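Local atomic coordinates of berberine bridge enzyme-like 28 (Arabidopsis thaliana, PDB entry 5D79), a protein that carries FAD as its cofactor, acts as an oxidoreductase of the berberine bridge enzyme-like kind, and takes part in the plant's adaptation to salt stress. Residues F169-H174 with G180-G185; E265-I270 with I376-I381; T487-G492 with N502-L507. All coordinates share one frame; numbering follows the deposited sequence.

Interaction 1 of 3, residues F169-H174 with G180-G185. With FAD (flavin-adenine dinucleotide), chain E.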
loop_
_atom_site.group_PDB
_atom_site.type_symbol
_atom_site.label_atom_id
_atom_site.label_comp_id
_atom_site.label_asym_id
_atom_site.label_seq_id
_atom_site.Cartn_x
_atom_site.Cartn_y
_atom_site.Cartn_z
ATOM N N PHE A 169 9.556 9.982 7.651
ATOM C CA PHE A 169 8.466 9.145 8.067
ATOM C C PHE A 169 8.517 7.875 7.240
ATOM O O PHE A 169 8.724 7.933 6.032
ATOM C CB PHE A 169 7.117 9.858 7.929
ATOM C CG PHE A 169 5.985 9.072 8.511
ATOM C CD1 PHE A 169 5.803 9.016 9.882
ATOM C CD2 PHE A 169 5.135 8.340 7.691
ATOM C CE1 PHE A 169 4.786 8.261 10.428
ATOM C CE2 PHE A 169 4.106 7.579 8.233
ATOM C CZ PHE A 169 3.930 7.544 9.594
ATOM N N PRO A 170 8.350 6.717 7.902
ATOM C CA PRO A 170 8.447 5.413 7.249
ATOM C C PRO A 170 7.156 5.009 6.527
ATOM O O PRO A 170 6.286 4.401 7.140
ATOM C CB PRO A 170 8.740 4.475 8.419
ATOM C CG PRO A 170 8.032 5.112 9.572
ATOM C CD PRO A 170 8.140 6.590 9.358
ATOM N N ALA A 171 7.028 5.367 5.251
ATOM C CA ALA A 171 5.906 4.921 4.422
ATOM C C ALA A 171 6.449 4.403 3.094
ATOM O O ALA A 171 7.661 4.207 2.965
ATOM C CB ALA A 171 4.908 6.045 4.202
ATOM N N GLY A 172 5.573 4.193 2.113
ATOM C CA GLY A 172 5.977 3.595 0.849
ATOM C C GLY A 172 6.848 4.463 -0.042
ATOM O O GLY A 172 7.052 5.658 0.222
ATOM N N ILE A 173 7.375 3.882 -1.116
ATOM C CA ILE A 173 8.249 4.669 -1.995
ATOM C C ILE A 173 7.498 5.444 -3.085
ATOM O O ILE A 173 8.060 6.355 -3.671
ATOM C CB ILE A 173 9.339 3.795 -2.704
ATOM C CG1 ILE A 173 8.728 2.959 -3.831
ATOM C CG2 ILE A 173 10.126 2.950 -1.690
ATOM C CD1 ILE A 173 9.731 2.167 -4.633
ATOM N N HIS A 174 6.244 5.090 -3.353
ATOM C CA HIS A 174 5.519 5.676 -4.483
ATOM C C HIS A 174 4.708 6.928 -4.064
ATOM O O HIS A 174 3.766 6.846 -3.275
ATOM C CB HIS A 174 4.619 4.613 -5.131
ATOM C CG HIS A 174 5.373 3.462 -5.736
ATOM N ND1 HIS A 174 5.776 2.363 -5.004
ATOM C CD2 HIS A 174 5.796 3.239 -7.003
ATOM C CE1 HIS A 174 6.410 1.514 -5.793
ATOM N NE2 HIS A 174 6.439 2.023 -7.011
ATOM N N GLY A 180 -4.453 7.616 3.275
ATOM C CA GLY A 180 -5.687 7.009 3.732
ATOM C C GLY A 180 -5.681 5.497 3.603
ATOM O O GLY A 180 -5.838 4.780 4.589
ATOM N N GLY A 181 -5.515 5.010 2.383
ATOM C CA GLY A 181 -5.490 3.582 2.145
ATOM C C GLY A 181 -4.207 2.939 2.636
ATOM O O GLY A 181 -4.248 1.874 3.266
ATOM N N GLN A 182 -3.070 3.578 2.370
ATOM C CA GLN A 182 -1.785 2.951 2.676
ATOM C C GLN A 182 -1.580 2.762 4.188
ATOM O O GLN A 182 -1.184 1.686 4.632
ATOM C CB GLN A 182 -0.618 3.756 2.078
ATOM C CG GLN A 182 0.735 3.088 2.341
ATOM C CD GLN A 182 1.938 3.829 1.770
ATOM O OE1 GLN A 182 2.687 4.458 2.505
ATOM N NE2 GLN A 182 2.150 3.719 0.465
ATOM N N PHE A 183 -1.851 3.797 4.979
ATOM C CA PHE A 183 -1.587 3.715 6.414
ATOM C C PHE A 183 -2.596 2.778 7.077
ATOM O O PHE A 183 -2.247 2.063 8.004
ATOM C CB PHE A 183 -1.633 5.093 7.100
ATOM C CG PHE A 183 -0.525 6.042 6.692
ATOM C CD1 PHE A 183 0.285 5.790 5.587
ATOM C CD2 PHE A 183 -0.295 7.197 7.428
ATOM C CE1 PHE A 183 1.302 6.681 5.216
ATOM C CE2 PHE A 183 0.722 8.089 7.069
ATOM C CZ PHE A 183 1.521 7.826 5.959
ATOM N N SER A 184 -3.842 2.772 6.605
ATOM C CA SER A 184 -4.856 1.898 7.205
ATOM C C SER A 184 -4.624 0.416 6.862
ATOM O O SER A 184 -5.239 -0.460 7.466
ATOM C CB SER A 184 -6.280 2.326 6.790
ATOM O OG SER A 184 -6.599 1.996 5.442
ATOM N N GLY A 185 -3.723 0.150 5.917
ATOM C CA GLY A 185 -3.388 -1.209 5.519
ATOM C C GLY A 185 -1.982 -1.653 5.905
ATOM O O GLY A 185 -1.553 -2.744 5.533
HETATM P PA FAD E . -7.376 4.045 -2.228
HETATM O O1A FAD E . -7.884 3.269 -3.417
HETATM O O2A FAD E . -7.884 5.468 -2.195
HETATM O O5B FAD E . -7.737 3.248 -0.869
HETATM C C5B FAD E . -7.506 1.851 -0.751
HETATM C C4B FAD E . -8.389 1.194 0.318
HETATM O O4B FAD E . -8.338 1.965 1.506
HETATM C C3B FAD E . -9.843 1.130 -0.126
HETATM O O3B FAD E . -10.466 -0.051 0.335
HETATM C C2B FAD E . -10.450 2.360 0.525
HETATM O O2B FAD E . -11.835 2.212 0.781
HETATM C C1B FAD E . -9.607 2.532 1.784
HETATM N N9A FAD E . -9.461 3.932 2.240
HETATM C C8A FAD E . -8.811 4.978 1.625
HETATM N N7A FAD E . -8.919 6.076 2.418
HETATM C C5A FAD E . -9.625 5.748 3.527
HETATM C C6A FAD E . -10.031 6.465 4.652
HETATM N N6A FAD E . -9.531 7.667 4.912
HETATM N N1A FAD E . -10.759 5.831 5.640
HETATM C C2A FAD E . -11.075 4.496 5.519
HETATM N N3A FAD E . -10.673 3.794 4.399
HETATM C C4A FAD E . -9.962 4.403 3.423
HETATM N N1 FAD E . 2.120 -0.302 -0.650
HETATM C C2 FAD E . 3.226 -0.530 0.151
HETATM O O2 FAD E . 3.107 -0.589 1.381
HETATM N N3 FAD E . 4.476 -0.672 -0.437
HETATM C C4 FAD E . 4.638 -0.594 -1.811
HETATM O O4 FAD E . 5.774 -0.610 -2.287
HETATM C C4X FAD E . 3.524 -0.342 -2.613
HETATM N N5 FAD E . 3.660 -0.123 -3.976
HETATM C C5X FAD E . 2.603 0.424 -4.688
HETATM C C6 FAD E . 2.773 0.889 -5.991
HETATM C C7 FAD E . 1.697 1.431 -6.698
HETATM C C7M FAD E . 1.889 1.918 -8.103
HETATM C C8 FAD E . 0.448 1.553 -6.085
HETATM C C8M FAD E . -0.731 2.107 -6.830
HETATM C C9 FAD E . 0.278 1.086 -4.787
HETATM C C9A FAD E . 1.335 0.476 -4.105
HETATM N N10 FAD E . 1.163 -0.023 -2.823
HETATM C C10 FAD E . 2.271 -0.167 -2.013
HETATM C "C1'" FAD E . -0.209 -0.322 -2.302
HETATM C "C2'" FAD E . -0.858 0.849 -1.589
HETATM O "O2'" FAD E . -0.145 1.119 -0.402
HETATM C "C3'" FAD E . -2.304 0.465 -1.296
HETATM O "O3'" FAD E . -2.985 0.332 -2.524
HETATM C "C4'" FAD E . -3.024 1.522 -0.495
HETATM O "O4'" FAD E . -4.108 0.945 0.185
HETATM C "C5'" FAD E . -3.604 2.554 -1.436
HETATM O "O5'" FAD E . -3.965 3.693 -0.690
HETATM P P FAD E . -4.692 4.888 -1.474
HETATM O O1P FAD E . -5.261 5.875 -0.489
HETATM O O2P FAD E . -3.743 5.560 -2.434
HETATM O O3P FAD E . -5.767 4.027 -2.314
#
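Gln182 reaches from helix 179-184 to the backbone of Gly172, joining the loop after strand 167-168 to the helix start that grips the cofactor in this FAD-binding domain of the PCMH type. The one hydrogen bond between the segments runs from Gly172 N to Gln182 OE1, 2.9 Å long and nearly straight at the hydrogen (165°), with the donor lying above the carbonyl plane. Because CG stands opposite the backbone N (chi1 -178°) and the chain then stays extended, the amide is carried its full length away from the helix. OE1 also lies 3.2 Å from Ala171 CB, while CG passes FAD O2' at 3.5 Å. Glycine suits position 172, since a CB there would run into Gln182 NE2. If an alanine replaced Gln182, Gly172 N would probably lose its acceptor and a gap would be likely to open between the loop and the ribityl chain.

Beside this polar link is an apolar one. Phe169 and Phe183 come from opposite directions, and their rings meet obliquely, Phe169 CE2 lying 3.5 Å from Phe183 CZ. Phe183 CE1 also touches the methyl of Ala171, which reaches the ring obliquely; a small residue suits the place. Leu156 of helix 153-163 borders both phenylalanines, and Trp242 meets the ring of Phe183, which places the pair in the interior.

The helix start is built for the dinucleotide. At Gly180 and Gly181 a side chain would collide with FAD N7A and O5' respectively, and Gly181 N donates to FAD O1P at 3.0 Å. On the loop side, FAD C6, at the rim of the isoalloxazine, sits over one face of the His174 imidazole, 3.5 Å above its plane and over its centre.

Interaction 2 of 3, residues E265-I270 with I376-I381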
loop_
_atom_site.group_PDB
_atom_site.type_symbol
_atom_site.label_atom_id
_atom_site.label_comp_id
_atom_site.label_asym_id
_atom_site.label_seq_id
_atom_site.Cartn_x
_atom_site.Cartn_y
_atom_site.Cartn_z
ATOM N N GLU A 265 25.625 -15.440 -12.375
ATOM C CA GLU A 265 26.209 -14.671 -11.289
ATOM C C GLU A 265 25.125 -14.110 -10.375
ATOM O O GLU A 265 25.256 -14.156 -9.154
ATOM C CB GLU A 265 27.081 -13.540 -11.836
ATOM C CG GLU A 265 28.058 -12.978 -10.814
ATOM C CD GLU A 265 28.530 -11.565 -11.138
ATOM O OE1 GLU A 265 29.056 -10.889 -10.215
ATOM O OE2 GLU A 265 28.371 -11.133 -12.309
ATOM N N ALA A 266 24.054 -13.589 -10.976
ATOM C CA ALA A 266 22.954 -12.965 -10.235
ATOM C C ALA A 266 22.186 -13.948 -9.347
ATOM O O ALA A 266 21.759 -13.591 -8.250
ATOM C CB ALA A 266 21.999 -12.292 -11.196
ATOM N N VAL A 267 22.001 -15.173 -9.834
ATOM C CA VAL A 267 21.312 -16.217 -9.078
ATOM C C VAL A 267 22.150 -16.569 -7.852
ATOM O O VAL A 267 21.625 -16.764 -6.755
ATOM C CB VAL A 267 21.048 -17.480 -9.949
ATOM C CG1 VAL A 267 20.614 -18.664 -9.091
ATOM C CG2 VAL A 267 20.003 -17.196 -11.024
ATOM N N ARG A 268 23.461 -16.626 -8.056
ATOM C CA ARG A 268 24.434 -16.863 -6.991
ATOM C C ARG A 268 24.311 -15.844 -5.851
ATOM O O ARG A 268 24.317 -16.195 -4.665
ATOM C CB ARG A 268 25.835 -16.823 -7.595
ATOM C CG ARG A 268 26.973 -17.142 -6.655
ATOM C CD ARG A 268 28.313 -16.960 -7.377
ATOM N NE ARG A 268 28.436 -15.614 -7.931
ATOM C CZ ARG A 268 28.834 -14.560 -7.229
ATOM N NH1 ARG A 268 29.159 -14.694 -5.949
ATOM N NH2 ARG A 268 28.908 -13.371 -7.804
ATOM N N ILE A 269 24.185 -14.581 -6.245
ATOM C CA ILE A 269 24.106 -13.438 -5.343
ATOM C C ILE A 269 22.746 -13.360 -4.637
ATOM O O ILE A 269 22.653 -13.007 -3.458
ATOM C CB ILE A 269 24.381 -12.132 -6.130
ATOM C CG1 ILE A 269 25.852 -12.078 -6.552
ATOM C CG2 ILE A 269 23.984 -10.903 -5.333
ATOM C CD1 ILE A 269 26.134 -11.049 -7.587
ATOM N N ILE A 270 21.691 -13.698 -5.367
ATOM C CA ILE A 270 20.351 -13.727 -4.793
ATOM C C ILE A 270 20.250 -14.803 -3.694
ATOM O O ILE A 270 19.666 -14.565 -2.633
ATOM C CB ILE A 270 19.284 -13.958 -5.896
ATOM C CG1 ILE A 270 19.194 -12.720 -6.820
ATOM C CG2 ILE A 270 17.936 -14.274 -5.270
ATOM C CD1 ILE A 270 18.637 -12.973 -8.238
ATOM N N ILE A 376 14.331 -19.901 -0.540
ATOM C CA ILE A 376 13.869 -20.719 -1.645
ATOM C C ILE A 376 15.087 -21.287 -2.356
ATOM O O ILE A 376 16.156 -20.667 -2.348
ATOM C CB ILE A 376 13.001 -19.918 -2.621
ATOM C CG1 ILE A 376 13.882 -19.020 -3.497
ATOM C CG2 ILE A 376 11.960 -19.126 -1.843
ATOM C CD1 ILE A 376 13.140 -18.190 -4.496
ATOM N N PRO A 377 14.942 -22.482 -2.949
ATOM C CA PRO A 377 16.066 -23.145 -3.616
ATOM C C PRO A 377 16.560 -22.416 -4.859
ATOM O O PRO A 377 15.796 -21.700 -5.501
ATOM C CB PRO A 377 15.486 -24.510 -4.003
ATOM C CG PRO A 377 14.034 -24.303 -4.051
ATOM C CD PRO A 377 13.742 -23.332 -2.949
ATOM N N GLU A 378 17.832 -22.626 -5.180
ATOM C CA GLU A 378 18.450 -22.072 -6.373
ATOM C C GLU A 378 17.575 -22.337 -7.587
ATOM O O GLU A 378 17.445 -21.487 -8.460
ATOM C CB GLU A 378 19.836 -22.681 -6.575
ATOM C CG GLU A 378 20.589 -22.159 -7.789
ATOM C CD GLU A 378 21.921 -22.873 -8.007
ATOM O OE1 GLU A 378 22.003 -24.096 -7.723
ATOM O OE2 GLU A 378 22.881 -22.207 -8.468
ATOM N N ALA A 379 16.967 -23.522 -7.611
ATOM C CA ALA A 379 16.063 -23.936 -8.677
ATOM C C ALA A 379 14.853 -23.011 -8.793
ATOM O O ALA A 379 14.402 -22.706 -9.899
ATOM C CB ALA A 379 15.607 -25.366 -8.448
ATOM N N ALA A 380 14.318 -22.573 -7.658
ATOM C CA ALA A 380 13.195 -21.652 -7.678
ATOM C C ALA A 380 13.617 -20.312 -8.269
ATOM O O ALA A 380 12.886 -19.699 -9.056
ATOM C CB ALA A 380 12.636 -21.460 -6.287
ATOM N N ILE A 381 14.803 -19.856 -7.887
ATOM C CA ILE A 381 15.306 -18.565 -8.348
ATOM C C ILE A 381 15.502 -18.542 -9.872
ATOM O O ILE A 381 15.165 -17.557 -10.543
ATOM C CB ILE A 381 16.630 -18.198 -7.633
ATOM C CG1 ILE A 381 16.391 -18.082 -6.132
ATOM C CG2 ILE A 381 17.183 -16.875 -8.152
ATOM C CD1 ILE A 381 17.642 -18.224 -5.322
#
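Ile381, in the first turn of helix 378-388, packs against Val267 and Ile270, which lie one turn apart on helix 263-276. Its CB points at that helix, and the two branches beyond it share the work. CG2, opposite the backbone N, is the busier one: it meets Val267 CG1 and CG2 at 4.0 Å each and stands equally far from Ile270 CG2. The other branch follows Ile270 alone: Ile381 CG1 passes Ile270 CG2, and the tip, Ile381 CD1, closes to 4.0 Å from that same methyl. In both pairs the side chains slide past each other in opposite directions. Beta-branched aliphatic residues suit such a dry surface between helices, with no polar group to satisfy.

At the margin Glu378 crosses Val267 at about a right angle. Its CG rests 3.7 Å from Val267 CG1, and the extended chain carries the carboxylate on toward the exposed side; a glutamate can thus lend its methylene here and keep its charge near water. Pro377, in the N-cap position, needs no amide hydrogen there, and its carbonyl O accepts from Ile381 N at 3.2 Å.

On its other side, Ile270 leans with Ala266 and Ile269 on strand 298-306, so that helix 263-276 lies between the seven-stranded sheet and helix 378-388. Since Ile381 also touches Lys271 and Gln274, it sits as a knob in the hole formed by Val267, Ile270, Lys271 and Gln274, as in knobs-into-holes packing.

Interaction 3 of 3, residues T487-G492 with N502-L507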
loop_
_atom_site.group_PDB
_atom_site.type_symbol
_atom_site.label_atom_id
_atom_site.label_comp_id
_atom_site.label_asym_id
_atom_site.label_seq_id
_atom_site.Cartn_x
_atom_site.Cartn_y
_atom_site.Cartn_z
ATOM N N THR A 487 -22.791 -17.669 6.576
ATOM C CA THR A 487 -22.587 -16.353 7.155
ATOM C C THR A 487 -21.373 -15.677 6.551
ATOM O O THR A 487 -20.511 -16.329 5.964
ATOM C CB THR A 487 -22.408 -16.430 8.681
ATOM O OG1 THR A 487 -21.424 -17.428 8.994
ATOM C CG2 THR A 487 -23.736 -16.774 9.360
ATOM N N LYS A 488 -21.307 -14.365 6.696
ATOM C CA LYS A 488 -20.153 -13.649 6.206
ATOM C C LYS A 488 -18.919 -14.039 7.001
ATOM O O LYS A 488 -17.831 -14.092 6.445
ATOM C CB LYS A 488 -20.385 -12.146 6.262
ATOM C CG LYS A 488 -21.458 -11.694 5.306
ATOM C CD LYS A 488 -21.509 -10.180 5.206
ATOM C CE LYS A 488 -20.200 -9.598 4.695
ATOM N NZ LYS A 488 -20.321 -8.132 4.458
ATOM N N TYR A 489 -19.086 -14.341 8.284
ATOM C CA TYR A 489 -17.934 -14.704 9.107
ATOM C C TYR A 489 -17.174 -15.903 8.547
ATOM O O TYR A 489 -15.946 -15.890 8.489
ATOM C CB TYR A 489 -18.345 -15.008 10.558
ATOM C CG TYR A 489 -17.217 -15.636 11.366
ATOM C CD1 TYR A 489 -16.242 -14.849 11.963
ATOM C CD2 TYR A 489 -17.118 -17.020 11.505
ATOM C CE1 TYR A 489 -15.202 -15.424 12.690
ATOM C CE2 TYR A 489 -16.080 -17.605 12.223
ATOM C CZ TYR A 489 -15.128 -16.802 12.811
ATOM O OH TYR A 489 -14.101 -17.377 13.517
ATOM N N GLU A 490 -17.895 -16.948 8.158
ATOM C CA GLU A 490 -17.239 -18.163 7.696
ATOM C C GLU A 490 -16.639 -17.956 6.306
ATOM O O GLU A 490 -15.598 -18.528 5.978
ATOM C CB GLU A 490 -18.211 -19.353 7.701
ATOM C CG GLU A 490 -18.758 -19.737 9.091
ATOM C CD GLU A 490 -17.731 -20.414 10.020
ATOM O OE1 GLU A 490 -16.563 -20.610 9.607
ATOM O OE2 GLU A 490 -18.104 -20.753 11.170
ATOM N N GLU A 491 -17.274 -17.118 5.495
ATOM C CA GLU A 491 -16.768 -16.876 4.151
ATOM C C GLU A 491 -15.574 -15.922 4.182
ATOM O O GLU A 491 -14.597 -16.102 3.459
ATOM C CB GLU A 491 -17.877 -16.323 3.248
ATOM C CG GLU A 491 -17.650 -16.597 1.767
ATOM C CD GLU A 491 -18.770 -16.075 0.891
ATOM O OE1 GLU A 491 -19.663 -15.375 1.410
ATOM O OE2 GLU A 491 -18.753 -16.366 -0.323
ATOM N N GLY A 492 -15.661 -14.905 5.028
ATOM C CA GLY A 492 -14.615 -13.904 5.130
ATOM C C GLY A 492 -13.379 -14.387 5.864
ATOM O O GLY A 492 -12.296 -13.821 5.715
ATOM N N ASN A 502 -3.285 -14.570 12.824
ATOM C CA ASN A 502 -3.909 -14.717 14.145
ATOM C C ASN A 502 -4.620 -13.455 14.628
ATOM O O ASN A 502 -5.326 -13.474 15.636
ATOM C CB ASN A 502 -2.866 -15.147 15.174
ATOM C CG ASN A 502 -2.205 -16.456 14.803
ATOM O OD1 ASN A 502 -2.876 -17.409 14.435
ATOM N ND2 ASN A 502 -0.880 -16.497 14.868
ATOM N N ASN A 503 -4.439 -12.360 13.897
ATOM C CA ASN A 503 -5.078 -11.095 14.232
ATOM C C ASN A 503 -6.506 -10.997 13.719
ATOM O O ASN A 503 -7.215 -10.043 14.039
ATOM C CB ASN A 503 -4.268 -9.925 13.670
ATOM C CG ASN A 503 -3.011 -9.638 14.466
ATOM O OD1 ASN A 503 -2.932 -9.925 15.672
ATOM N ND2 ASN A 503 -2.027 -9.037 13.805
ATOM N N PHE A 504 -6.925 -11.962 12.907
ATOM C CA PHE A 504 -8.244 -11.893 12.282
ATOM C C PHE A 504 -9.403 -11.888 13.295
ATOM O O PHE A 504 -10.355 -11.123 13.135
ATOM C CB PHE A 504 -8.431 -13.047 11.296
ATOM C CG PHE A 504 -9.809 -13.100 10.675
ATOM C CD1 PHE A 504 -10.198 -12.149 9.730
ATOM C CD2 PHE A 504 -10.712 -14.100 11.029
ATOM C CE1 PHE A 504 -11.459 -12.195 9.154
ATOM C CE2 PHE A 504 -11.971 -14.152 10.462
ATOM C CZ PHE A 504 -12.349 -13.196 9.521
ATOM N N GLU A 505 -9.315 -12.717 14.335
ATOM C CA GLU A 505 -10.402 -12.817 15.309
ATOM C C GLU A 505 -10.607 -11.506 16.055
ATOM O O GLU A 505 -11.742 -11.061 16.207
ATOM C CB GLU A 505 -10.152 -13.957 16.294
ATOM C CG GLU A 505 -10.269 -15.334 15.652
ATOM C CD GLU A 505 -11.638 -15.616 15.000
ATOM O OE1 GLU A 505 -12.679 -15.103 15.483
ATOM O OE2 GLU A 505 -11.656 -16.364 13.996
ATOM N N ARG A 506 -9.520 -10.871 16.492
ATOM C CA ARG A 506 -9.640 -9.573 17.161
ATOM C C ARG A 506 -10.301 -8.517 16.266
ATOM O O ARG A 506 -11.215 -7.813 16.704
ATOM C CB ARG A 506 -8.279 -9.059 17.636
ATOM C CG ARG A 506 -8.409 -7.741 18.386
ATOM C CD ARG A 506 -7.110 -7.217 18.978
ATOM N NE ARG A 506 -7.372 -5.995 19.738
ATOM C CZ ARG A 506 -6.439 -5.206 20.260
ATOM N NH1 ARG A 506 -5.159 -5.501 20.120
ATOM N NH2 ARG A 506 -6.796 -4.118 20.923
ATOM N N LEU A 507 -9.839 -8.417 15.019
ATOM C CA LEU A 507 -10.405 -7.488 14.046
ATOM C C LEU A 507 -11.925 -7.656 13.941
ATOM O O LEU A 507 -12.665 -6.668 13.892
ATOM C CB LEU A 507 -9.753 -7.689 12.675
ATOM C CG LEU A 507 -8.348 -7.119 12.519
ATOM C CD1 LEU A 507 -7.623 -7.790 11.372
ATOM C CD2 LEU A 507 -8.421 -5.610 12.319
#
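Tyr489 and Glu505 supply the polar link between helices 488-500 and 504-514. The phenol donates through OH to Glu505 OE2 over 2.7 Å, reaching the oxygen on its syn side and only 17° out of the carboxylate plane. The two side chains cross at about a right angle, with the ring and carboxylate planes 58° apart, and OE2 lies at the edge of the ring near its plane. Glutamate gets there by bending: after CG has turned beside the backbone N, the second torsion folds the chain back toward the tyrosine. Its other oxygen, OE1, forms a salt bridge with Arg509 one turn further on, so both carboxylate oxygens are engaged, and the neighbouring arginine would be expected to stabilise the negative charge.

These two consecutive helices, joined by a short connection, form an alpha-alpha hairpin in the berberine and berberine-like region near the end of the chain, and the turn between them lets residues close in sequence face one another. Thr487 occupies the N-cap position of the first.

The apolar contact belongs to Phe504. With CG opposite the backbone N, its ring is thrown toward the first helix, where CE2 comes within 4.1 Å of Tyr489 CE1, the two rings meeting obliquely. Tyrosine suits this partly exposed place, offering carbon to the phenylalanine and a hydroxyl to the glutamate. Pro527 and Lys493 also border the buried Phe504 ring.

Backbone also enters the contact, at Gly492. A CB here would be crowded by Lys488 O of its own helix, which suits glycine; its carbonyl O lies 3.9 Å from Phe504 CZ, oblique to the ring. Within the helix Gly492 N donates to Lys488 O at 2.7 Å.

Overall arrangement
Interactions 1, 2 and 3 follow one another in series along the chain, and no two of them touch. Interaction 1 lies deep in the molecule and directly against FAD, with the side chain of Gln182 about 7 Å from that of His111, the residue known for covalent flavin attachment, although that bond is absent here. Interaction 3 comes nearest to it, about 8 Å between closest atoms but about 24 Å between centres, in the C-terminal region. Interaction 2 sits in the helical layer on the seven-stranded sheet, its centre about 30 Å from that of interaction 1 and about 37 Å from that of interaction 3. Only interaction 1 contributes residues to the flavin pocket; the other two join helices away from it.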